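Local coordinates for protein sucrose 6(F)-phosphate phosphorylase (Thermoanaerobacterium thermosaccharolyticum DSM 571, PDB 6S9V) that belongs to the alpha-amylase family of carbohydrate-active enzymes, a phosphorylase by name, built on a closed eight-stranded parallel beta/alpha barrel with an additional antiparallel sheet, at residues V21-Y26 with K35-V40; G50-L55 with K85-N90; I381-P386 with Q435-L440; C475-D480 with T486-I491. All coordinates share one frame; numbering follows the deposited sequence.

Contact 1: residues V21-Y26 with K35-V40; sequences VQLITY and KTLNDV
Leu37 sets the forked end of its side chain against the methyl group of Thr25. Leu37 CD2 comes within 3.8 Å of Thr25 CG2, and Leu37 CD1 lies 4.1 Å from the same carbon, so one threonine methyl meets both branches of the leucine. The two side chains reach for each other tip to tip, one from the strand and one from the helix. Leu23, two residues earlier and directed to the same side, adds a looser touch, with Leu23 CD2 at 4.4 Å from Leu37 CD1.

The rotation of the threonine decides which of its ends faces the helix. With Thr25 OG1 turned opposite to the backbone nitrogen of Thr25 (chi1 -174°), CG2 is the branch left for the leucine. The hydroxyl is well used: Thr25 OG1 donates to Tyr26 O over 2.9 Å, arriving in the carbonyl plane on a lone pair, and it is also hydrogen-bonded to Ser29 OG. A buried polar residue can therefore offer pure hydrocarbon to the helix while its oxygen stays satisfied.

No hydrogen bond joins the two segments. Tyr393 packs on Leu23 and Thr25, and Met87 of helix 81-88 touches Leu37. Strand 22-25, helix 34-44 and strand 51-54 form the first right-handed beta-alpha-beta unit of a TIM barrel, with the helix lying against the outside of the parallel sheet.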
# COMPACT_ATOMS: atom_id res chain seq x y z
N VAL A 21 10.59 -0.13 11.66
CA VAL A 21 9.16 -0.21 11.43
C VAL A 21 8.62 1.15 11.02
O VAL A 21 9.01 2.20 11.56
CB VAL A 21 8.46 -0.74 12.69
CG1 VAL A 21 6.97 -0.78 12.50
CG2 VAL A 21 8.99 -2.13 13.06
N GLN A 22 7.70 1.15 10.06
CA GLN A 22 7.07 2.37 9.57
C GLN A 22 5.58 2.36 9.85
O GLN A 22 4.95 1.30 9.92
CB GLN A 22 7.29 2.53 8.08
CG GLN A 22 8.76 2.54 7.67
CD GLN A 22 8.94 2.74 6.19
OE1 GLN A 22 8.07 2.42 5.39
NE2 GLN A 22 10.10 3.28 5.81
N LEU A 23 5.01 3.54 9.99
CA LEU A 23 3.58 3.72 10.20
C LEU A 23 2.90 4.08 8.87
O LEU A 23 3.46 4.84 8.07
CB LEU A 23 3.33 4.85 11.22
CG LEU A 23 1.88 5.33 11.41
CD1 LEU A 23 1.08 4.28 12.15
CD2 LEU A 23 1.84 6.66 12.15
N ILE A 24 1.72 3.51 8.64
CA ILE A 24 0.83 3.95 7.56
C ILE A 24 -0.37 4.62 8.20
O ILE A 24 -1.06 4.00 9.02
CB ILE A 24 0.35 2.78 6.67
CG1 ILE A 24 1.51 1.97 6.11
CG2 ILE A 24 -0.52 3.32 5.54
CD1 ILE A 24 1.08 0.59 5.64
N THR A 25 -0.66 5.86 7.81
CA THR A 25 -1.80 6.57 8.38
C THR A 25 -2.37 7.55 7.37
O THR A 25 -1.65 8.05 6.49
CB THR A 25 -1.41 7.33 9.66
OG1 THR A 25 -2.58 7.91 10.27
CG2 THR A 25 -0.42 8.45 9.33
N TYR A 26 -3.66 7.81 7.48
CA TYR A 26 -4.23 8.94 6.79
C TYR A 26 -3.77 10.21 7.49
O TYR A 26 -3.40 10.20 8.67
CB TYR A 26 -5.75 8.86 6.76
CG TYR A 26 -6.29 7.86 5.76
CD1 TYR A 26 -6.35 8.17 4.41
CD2 TYR A 26 -6.73 6.60 6.17
CE1 TYR A 26 -6.83 7.27 3.49
CE2 TYR A 26 -7.21 5.69 5.25
CZ TYR A 26 -7.26 6.03 3.91
OH TYR A 26 -7.75 5.14 2.99
N LYS A 35 -0.92 18.21 12.35
CA LYS A 35 -0.37 18.73 13.59
C LYS A 35 -0.66 17.78 14.75
O LYS A 35 0.22 17.50 15.57
CB LYS A 35 -0.94 20.12 13.85
CG LYS A 35 -0.44 21.13 12.83
CD LYS A 35 -1.06 22.50 13.02
CE LYS A 35 -0.40 23.53 12.12
NZ LYS A 35 1.03 23.77 12.47
N THR A 36 -1.89 17.26 14.83
CA THR A 36 -2.18 16.25 15.85
C THR A 36 -1.44 14.95 15.57
O THR A 36 -1.04 14.25 16.51
CB THR A 36 -3.69 15.99 15.95
OG1 THR A 36 -4.16 15.29 14.79
CG2 THR A 36 -4.47 17.31 16.11
N LEU A 37 -1.24 14.59 14.30
CA LEU A 37 -0.42 13.43 13.98
C LEU A 37 0.99 13.61 14.52
O LEU A 37 1.55 12.70 15.16
CB LEU A 37 -0.41 13.19 12.47
CG LEU A 37 0.55 12.11 11.96
CD1 LEU A 37 0.29 10.78 12.64
CD2 LEU A 37 0.45 11.96 10.44
N ASN A 38 1.60 14.77 14.27
CA ASN A 38 2.93 15.04 14.80
C ASN A 38 2.93 15.02 16.33
O ASN A 38 3.88 14.51 16.95
CB ASN A 38 3.43 16.41 14.30
CG ASN A 38 4.14 16.32 12.95
OD1 ASN A 38 4.84 15.35 12.67
ND2 ASN A 38 3.98 17.36 12.13
N ASP A 39 1.89 15.57 16.96
CA ASP A 39 1.80 15.55 18.42
C ASP A 39 1.71 14.12 18.94
O ASP A 39 2.35 13.77 19.94
CB ASP A 39 0.60 16.36 18.90
CG ASP A 39 0.75 17.86 18.67
OD1 ASP A 39 1.89 18.31 18.40
OD2 ASP A 39 -0.26 18.59 18.77
N VAL A 40 0.89 13.28 18.28
CA VAL A 40 0.73 11.89 18.70
C VAL A 40 2.02 11.12 18.51
O VAL A 40 2.42 10.33 19.38
CB VAL A 40 -0.44 11.25 17.92
CG1 VAL A 40 -0.36 9.73 17.97
CG2 VAL A 40 -1.78 11.73 18.48

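Contact 2: residues G50-L55 with K85-N90; sequences GGVHIL and KKMAEN. With SO4 (sulfate ion), chain E.
Strand 51-54 and the end of helix 81-88 keep a layer of side chains between their backbones, the closest CA atoms being those of Val52 and Met87, 8.7 Å apart. Met87 alone carries the contact from the helical side. Its extended chi1 (-167°) and chi2 carry SD to the strand; the bend at chi3 (-56°) then turns CE, so that it too stays near Ile54 CD1. Met87 SD meets the tip of Ile54 at 3.7 Å from CD1, and Met87 CE follows at 4.1 Å from the same Ile54 CD1; the side chains approach end to end. Val52 is a lighter neighbour, its CB standing 4.2 Å from Met87 SD.

These residues belong to the second beta-alpha-beta unit of the TIM barrel, which continues into strand 92-97. Val52 and Ile54 look outward to the helices, where Leu37 and Leu41 of helix 34-44 also touch Met87, while His53 between them points to the barrel interior. There His53 ND1 donates to O3 of a sulfate ion, probably from the crystallisation liquor, at 2.8 Å. The bond is bent, 142° at the hydrogen, and the ion sits at the edge of the ring. Leu55 CG stands above one ring face, displaced toward its rim, and His53 NE2 is hydrogen-bonded to Asp96 OD1. His309 ND1 is a second hydrogen-bond partner of the sulfate.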
# COMPACT_ATOMS: atom_id res chain seq x y z
N GLY A 50 10.43 4.53 12.31
CA GLY A 50 11.51 5.18 11.61
C GLY A 50 11.03 5.94 10.39
O GLY A 50 11.78 6.73 9.80
N GLY A 51 9.78 5.69 9.99
CA GLY A 51 9.21 6.35 8.83
C GLY A 51 7.69 6.34 8.91
O GLY A 51 7.11 5.58 9.68
N VAL A 52 7.07 7.18 8.10
CA VAL A 52 5.61 7.32 8.06
C VAL A 52 5.18 7.45 6.61
O VAL A 52 5.66 8.34 5.89
CB VAL A 52 5.12 8.54 8.86
CG1 VAL A 52 3.58 8.63 8.79
CG2 VAL A 52 5.60 8.50 10.30
N HIS A 53 4.30 6.55 6.16
CA HIS A 53 3.56 6.73 4.92
C HIS A 53 2.30 7.52 5.26
O HIS A 53 1.41 7.00 5.94
CB HIS A 53 3.21 5.40 4.27
CG HIS A 53 2.36 5.54 3.04
ND1 HIS A 53 1.69 4.48 2.48
CD2 HIS A 53 2.08 6.61 2.26
CE1 HIS A 53 1.02 4.89 1.41
NE2 HIS A 53 1.24 6.18 1.26
N ILE A 54 2.26 8.78 4.84
CA ILE A 54 1.08 9.61 4.95
C ILE A 54 0.25 9.40 3.69
O ILE A 54 0.68 9.78 2.60
CB ILE A 54 1.44 11.09 5.11
CG1 ILE A 54 2.35 11.32 6.31
CG2 ILE A 54 0.16 11.94 5.26
CD1 ILE A 54 2.93 12.72 6.35
N LEU A 55 -0.93 8.81 3.84
CA LEU A 55 -1.80 8.61 2.69
C LEU A 55 -2.18 9.97 2.12
O LEU A 55 -2.06 10.99 2.80
CB LEU A 55 -3.00 7.76 3.09
CG LEU A 55 -2.54 6.31 3.37
CD1 LEU A 55 -3.46 5.57 4.33
CD2 LEU A 55 -2.40 5.57 2.04
N LYS A 85 7.55 18.73 6.14
CA LYS A 85 8.97 18.98 6.29
C LYS A 85 9.43 18.76 7.72
O LYS A 85 10.48 18.16 7.96
CB LYS A 85 9.29 20.41 5.84
CG LYS A 85 10.77 20.76 5.84
CD LYS A 85 10.96 22.21 5.44
CE LYS A 85 12.42 22.58 5.27
NZ LYS A 85 12.57 24.00 4.84
N LYS A 86 8.63 19.22 8.69
CA LYS A 86 8.99 19.04 10.09
C LYS A 86 8.98 17.57 10.46
O LYS A 86 9.89 17.09 11.15
CB LYS A 86 8.03 19.84 10.98
CG LYS A 86 8.23 19.63 12.47
CD LYS A 86 7.40 20.62 13.28
CE LYS A 86 7.38 20.26 14.75
NZ LYS A 86 6.71 21.30 15.58
N MET A 87 7.98 16.82 9.99
CA MET A 87 7.94 15.39 10.25
C MET A 87 9.14 14.69 9.61
O MET A 87 9.70 13.75 10.19
CB MET A 87 6.62 14.80 9.73
CG MET A 87 6.32 13.38 10.22
SD MET A 87 4.76 12.69 9.58
CE MET A 87 3.65 13.97 10.15
N ALA A 88 9.54 15.13 8.42
CA ALA A 88 10.68 14.53 7.74
C ALA A 88 11.98 14.75 8.50
O ALA A 88 12.96 14.03 8.25
CB ALA A 88 10.80 15.10 6.33
N GLU A 89 12.02 15.70 9.43
CA GLU A 89 13.20 15.85 10.26
C GLU A 89 13.36 14.70 11.24
O GLU A 89 14.48 14.44 11.69
CB GLU A 89 13.13 17.18 11.02
CG GLU A 89 13.17 18.41 10.14
CD GLU A 89 12.88 19.69 10.91
OE1 GLU A 89 12.11 19.65 11.89
OE2 GLU A 89 13.46 20.74 10.55
N ASN A 90 12.28 13.99 11.55
CA ASN A 90 12.30 12.93 12.54
C ASN A 90 11.97 11.55 11.97
O ASN A 90 12.30 10.55 12.62
CB ASN A 90 11.30 13.24 13.66
CG ASN A 90 11.51 14.62 14.26
OD1 ASN A 90 10.63 15.49 14.16
ND2 ASN A 90 12.66 14.84 14.86
S SO4 E . -0.40 1.41 1.90
O1 SO4 E . -0.26 0.04 1.40
O2 SO4 E . -0.60 2.31 0.77
O3 SO4 E . 0.82 1.79 2.62
O4 SO4 E . -1.52 1.51 2.81

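Contact 3: residues I381-P386 with Q435-L440; sequences IQFFTP and QRLLKL
Phe383 and Leu440 bring together two helices of different parts of the fold: helix 372-384, which leads into barrel strand 388-392, and helix 432-446, which follows the barrel and precedes the antiparallel sheet. The packing between the segments is wholly apolar. Phe383 CD2 rests 3.7 Å from Leu440 CG, and Leu440 CD2 is almost as near, 3.8 Å from Phe383 CD2. The leucine branch point is met by the edge of the ring, close to its plane, and the two side chains cross obliquely. CG of Phe383 stands opposite to the carbonyl carbon (chi1 -64°), a turn that carries the ring out to the neighbouring helix. One turn earlier, Leu437 starts off beside the contact but its end swings in, bringing Leu437 CD1 to 4.4 Å from Phe383 CE2. Arg379 lies against both Leu437 and Leu440.

The polar ties use backbone oxygens and partners outside the segments. Phe383 O is hydrogen-bonded to Arg444 NE, a link between the two helices one turn past Leu440. On another side of helix 372-384, Phe384 meets Phe450 edge to face and its backbone O accepts a hydrogen bond from Trp468 NE1.

Within segment 381-386, Ile381 O is gripped by Thr385. Thr385 N bonds Gln382 O and, weakly, Ile381 O; Thr385 OG1 donates to the same Ile381 O at 2.8 Å, from 39° above the carbonyl plane.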
# COMPACT_ATOMS: atom_id res chain seq x y z
N ILE A 381 5.85 -12.64 13.18
CA ILE A 381 6.17 -13.23 11.88
C ILE A 381 6.51 -12.14 10.88
O ILE A 381 7.51 -12.21 10.16
CB ILE A 381 5.00 -14.09 11.38
CG1 ILE A 381 4.79 -15.31 12.28
CG2 ILE A 381 5.26 -14.51 9.93
CD1 ILE A 381 3.43 -15.99 12.05
N GLN A 382 5.67 -11.10 10.81
CA GLN A 382 5.92 -10.00 9.89
C GLN A 382 7.29 -9.39 10.13
O GLN A 382 8.07 -9.18 9.20
CB GLN A 382 4.84 -8.93 10.02
CG GLN A 382 4.98 -7.82 8.98
CD GLN A 382 4.34 -6.51 9.40
OE1 GLN A 382 3.54 -6.46 10.33
NE2 GLN A 382 4.69 -5.45 8.69
N PHE A 383 7.60 -9.09 11.40
CA PHE A 383 8.84 -8.38 11.71
C PHE A 383 10.07 -9.26 11.53
O PHE A 383 11.16 -8.74 11.28
CB PHE A 383 8.79 -7.84 13.14
CG PHE A 383 7.72 -6.80 13.38
CD1 PHE A 383 7.04 -6.20 12.33
CD2 PHE A 383 7.39 -6.43 14.68
CE1 PHE A 383 6.05 -5.26 12.56
CE2 PHE A 383 6.41 -5.47 14.92
CZ PHE A 383 5.74 -4.89 13.86
N PHE A 384 9.92 -10.58 11.63
CA PHE A 384 11.03 -11.50 11.37
C PHE A 384 11.19 -11.84 9.89
O PHE A 384 12.18 -12.48 9.53
CB PHE A 384 10.86 -12.79 12.19
CG PHE A 384 11.49 -12.71 13.55
CD1 PHE A 384 10.91 -11.96 14.55
CD2 PHE A 384 12.68 -13.36 13.82
CE1 PHE A 384 11.50 -11.86 15.80
CE2 PHE A 384 13.28 -13.26 15.05
CZ PHE A 384 12.69 -12.52 16.05
N THR A 385 10.24 -11.45 9.05
CA THR A 385 10.34 -11.67 7.61
C THR A 385 11.22 -10.60 6.98
O THR A 385 11.04 -9.41 7.28
CB THR A 385 8.96 -11.64 6.96
OG1 THR A 385 8.16 -12.69 7.50
CG2 THR A 385 9.06 -11.82 5.44
N PRO A 386 12.19 -10.97 6.14
CA PRO A 386 13.02 -9.94 5.49
C PRO A 386 12.17 -8.95 4.72
O PRO A 386 11.22 -9.31 4.02
CB PRO A 386 13.92 -10.76 4.55
CG PRO A 386 14.02 -12.11 5.19
CD PRO A 386 12.65 -12.33 5.82
N GLN A 435 0.11 -2.22 24.10
CA GLN A 435 1.39 -2.10 24.80
C GLN A 435 2.32 -3.25 24.43
O GLN A 435 3.53 -3.05 24.27
CB GLN A 435 1.16 -2.03 26.31
CG GLN A 435 0.63 -0.67 26.82
CD GLN A 435 1.56 0.53 26.53
OE1 GLN A 435 2.77 0.45 26.72
NE2 GLN A 435 0.97 1.64 26.08
N ARG A 436 1.77 -4.46 24.27
CA ARG A 436 2.60 -5.58 23.82
C ARG A 436 3.14 -5.34 22.42
O ARG A 436 4.30 -5.65 22.13
CB ARG A 436 1.81 -6.89 23.85
CG ARG A 436 1.46 -7.38 25.23
CD ARG A 436 0.48 -8.54 25.13
NE ARG A 436 1.10 -9.71 24.52
CZ ARG A 436 0.42 -10.79 24.13
NH1 ARG A 436 -0.90 -10.84 24.27
NH2 ARG A 436 1.07 -11.82 23.60
N LEU A 437 2.30 -4.81 21.52
CA LEU A 437 2.75 -4.54 20.16
C LEU A 437 3.82 -3.46 20.13
O LEU A 437 4.78 -3.56 19.35
CB LEU A 437 1.56 -4.14 19.29
CG LEU A 437 1.85 -3.78 17.83
CD1 LEU A 437 2.68 -4.85 17.13
CD2 LEU A 437 0.52 -3.54 17.09
N LEU A 438 3.67 -2.42 20.94
CA LEU A 438 4.67 -1.35 20.96
C LEU A 438 6.02 -1.88 21.44
O LEU A 438 7.07 -1.49 20.92
CB LEU A 438 4.19 -0.20 21.84
CG LEU A 438 2.96 0.56 21.31
CD1 LEU A 438 2.53 1.66 22.26
CD2 LEU A 438 3.23 1.14 19.93
N LYS A 439 6.02 -2.77 22.44
CA LYS A 439 7.26 -3.37 22.92
C LYS A 439 7.92 -4.21 21.82
O LYS A 439 9.14 -4.16 21.63
CB LYS A 439 6.99 -4.21 24.17
CG LYS A 439 8.26 -4.72 24.84
CD LYS A 439 7.96 -5.44 26.15
CE LYS A 439 9.23 -6.06 26.73
NZ LYS A 439 8.97 -6.78 28.01
N LEU A 440 7.11 -4.98 21.10
CA LEU A 440 7.63 -5.78 20.00
C LEU A 440 8.20 -4.89 18.90
O LEU A 440 9.27 -5.18 18.35
CB LEU A 440 6.53 -6.67 19.42
CG LEU A 440 6.90 -7.53 18.21
CD1 LEU A 440 7.97 -8.55 18.59
CD2 LEU A 440 5.68 -8.21 17.62

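Contact 4: residues C475-D480 with T486-I491; sequences CSLFID and TTIDYI
Four backbone hydrogen bonds hold Ser476 to Asp489 and Phe478 to Thr487, in a beta hairpin whose strands run antiparallel at 166°. Ser476 N donates to Asp489 O at 2.7 Å, and Asp489 N returns a bond to Ser476 O at 2.9 Å. The Phe478 pair is straighter: Phe478 N to Thr487 O is 2.7 Å, and Thr487 N to Phe478 O is 2.8 Å with 176° at the hydrogen. Phe478 O also receives a weak bond from a water whose firmer partner is Thr487 OG1, 2.9 Å from the water oxygen. Residues next to these pairs turn CA-H groups to the same carbonyls, most closely Cys475 CA to Asp489 O at 3.2 Å.

The two faces differ. Ser476, Phe478, Thr487 and Asp489 lie on one, where the aspartate makes a salt bridge with Lys499 of the adjoining strand and Ser476 OG is hydrogen-bonded to Thr467 OG1. The other face carries Cys475, Leu477, Ile479, Thr486, Ile488 and Tyr490; Leu477, Ile479, Thr486 and Ile488 touch helix 372-384, where Phe384 packs on Leu477 and Ile488.

On that side Cys475 CB faces Tyr490 CB across a non-hydrogen-bonded pair at 3.8 Å. Ile479 and Thr486 stand side by side and point the same way, while Thr486 OG1 is hydrogen-bonded to Tyr484 O. Leu477 swings its CG opposite to its own backbone nitrogen (chi1 171°), and its end slants over to the partner strand, placing Leu477 CD1 3.5 Å from Thr486 CG2.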
# COMPACT_ATOMS: atom_id res chain seq x y z
N CYS A 475 18.78 -13.20 17.57
CA CYS A 475 17.44 -13.34 18.12
C CYS A 475 16.68 -14.40 17.34
O CYS A 475 16.70 -14.41 16.10
CB CYS A 475 16.67 -12.00 18.10
SG CYS A 475 16.50 -11.16 16.52
N SER A 476 16.02 -15.30 18.07
CA SER A 476 15.33 -16.45 17.50
C SER A 476 13.87 -16.41 17.93
O SER A 476 13.57 -16.50 19.12
CB SER A 476 15.98 -17.76 17.94
OG SER A 476 17.34 -17.79 17.54
N LEU A 477 12.99 -16.23 16.95
CA LEU A 477 11.56 -16.28 17.19
C LEU A 477 11.11 -17.72 17.30
O LEU A 477 11.47 -18.56 16.47
CB LEU A 477 10.83 -15.58 16.04
CG LEU A 477 9.30 -15.71 15.99
CD1 LEU A 477 8.67 -14.96 17.17
CD2 LEU A 477 8.75 -15.21 14.66
N PHE A 478 10.31 -18.02 18.32
CA PHE A 478 9.63 -19.30 18.40
C PHE A 478 8.15 -19.04 18.64
O PHE A 478 7.80 -18.34 19.59
CB PHE A 478 10.19 -20.19 19.51
CG PHE A 478 9.49 -21.51 19.61
CD1 PHE A 478 8.36 -21.66 20.40
CD2 PHE A 478 9.94 -22.59 18.88
CE1 PHE A 478 7.72 -22.87 20.48
CE2 PHE A 478 9.29 -23.82 18.97
CZ PHE A 478 8.18 -23.95 19.75
N ILE A 479 7.31 -19.61 17.79
CA ILE A 479 5.86 -19.56 17.96
C ILE A 479 5.33 -20.98 18.03
O ILE A 479 5.62 -21.81 17.16
CB ILE A 479 5.15 -18.79 16.82
CG1 ILE A 479 5.60 -17.33 16.78
CG2 ILE A 479 3.61 -18.87 17.01
CD1 ILE A 479 5.20 -16.59 15.50
N ASP A 480 4.57 -21.27 19.09
CA ASP A 480 3.77 -22.49 19.19
C ASP A 480 2.40 -22.16 18.61
O ASP A 480 1.62 -21.43 19.24
CB ASP A 480 3.69 -22.95 20.64
CG ASP A 480 2.90 -24.24 20.80
OD1 ASP A 480 2.27 -24.70 19.82
OD2 ASP A 480 2.94 -24.81 21.92
N THR A 486 4.37 -16.77 21.81
CA THR A 486 5.42 -16.21 20.97
C THR A 486 6.57 -15.79 21.87
O THR A 486 6.40 -14.95 22.76
CB THR A 486 4.88 -15.00 20.19
OG1 THR A 486 3.80 -15.42 19.35
CG2 THR A 486 5.97 -14.39 19.34
N THR A 487 7.73 -16.40 21.66
CA THR A 487 8.92 -16.12 22.45
C THR A 487 10.06 -15.74 21.53
O THR A 487 10.21 -16.31 20.44
CB THR A 487 9.32 -17.34 23.30
OG1 THR A 487 8.22 -17.73 24.14
CG2 THR A 487 10.51 -17.01 24.17
N ILE A 488 10.87 -14.79 21.97
CA ILE A 488 12.08 -14.39 21.26
C ILE A 488 13.26 -14.62 22.20
O ILE A 488 13.36 -13.97 23.25
CB ILE A 488 12.03 -12.93 20.79
CG1 ILE A 488 10.90 -12.75 19.77
CG2 ILE A 488 13.38 -12.53 20.20
CD1 ILE A 488 10.70 -11.31 19.33
N ASP A 489 14.13 -15.56 21.84
CA ASP A 489 15.37 -15.81 22.56
C ASP A 489 16.45 -14.95 21.92
O ASP A 489 16.67 -15.04 20.71
CB ASP A 489 15.77 -17.28 22.49
CG ASP A 489 14.88 -18.17 23.34
OD1 ASP A 489 14.29 -17.68 24.32
OD2 ASP A 489 14.79 -19.37 23.03
N TYR A 490 17.11 -14.11 22.71
CA TYR A 490 18.09 -13.19 22.16
C TYR A 490 19.26 -13.04 23.11
O TYR A 490 19.20 -13.44 24.28
CB TYR A 490 17.46 -11.82 21.86
CG TYR A 490 17.11 -11.01 23.08
CD1 TYR A 490 15.90 -11.19 23.74
CD2 TYR A 490 18.00 -10.06 23.58
CE1 TYR A 490 15.58 -10.45 24.86
CE2 TYR A 490 17.69 -9.32 24.71
CZ TYR A 490 16.48 -9.52 25.34
OH TYR A 490 16.16 -8.79 26.46
N ILE A 491 20.35 -12.47 22.59
CA ILE A 491 21.58 -12.26 23.34
C ILE A 491 21.60 -10.82 23.82
O ILE A 491 21.54 -9.89 23.01
CB ILE A 491 22.82 -12.56 22.47
CG1 ILE A 491 22.77 -13.98 21.90
CG2 ILE A 491 24.09 -12.32 23.28
CD1 ILE A 491 22.70 -15.07 22.94
O HOH W 1 6.81 -19.65 22.54

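Along the chain the four contacts come in series, each closing before the next opens. Contacts 1 and 2 are consecutive steps round the barrel, their centres 8 Å apart: strands 22-25 and 51-54 are neighbours in the parallel sheet, joined by backbone bonds such as Leu23 O to His53 N, 2.7 Å. Contact 3 lies about 18 Å from contact 1, centre to centre, where helix 372-384 packs on helix 432-446. Contact 4, in the antiparallel sheet, touches contact 3, their centres about 11 Å apart, with Ile381 CG1 packing on Ile479 CD1 at 3.5 Å. Helix 372-384 thus mediates between barrel and C-terminal sheet, with the centres of contacts 2 and 4 about 31 Å apart.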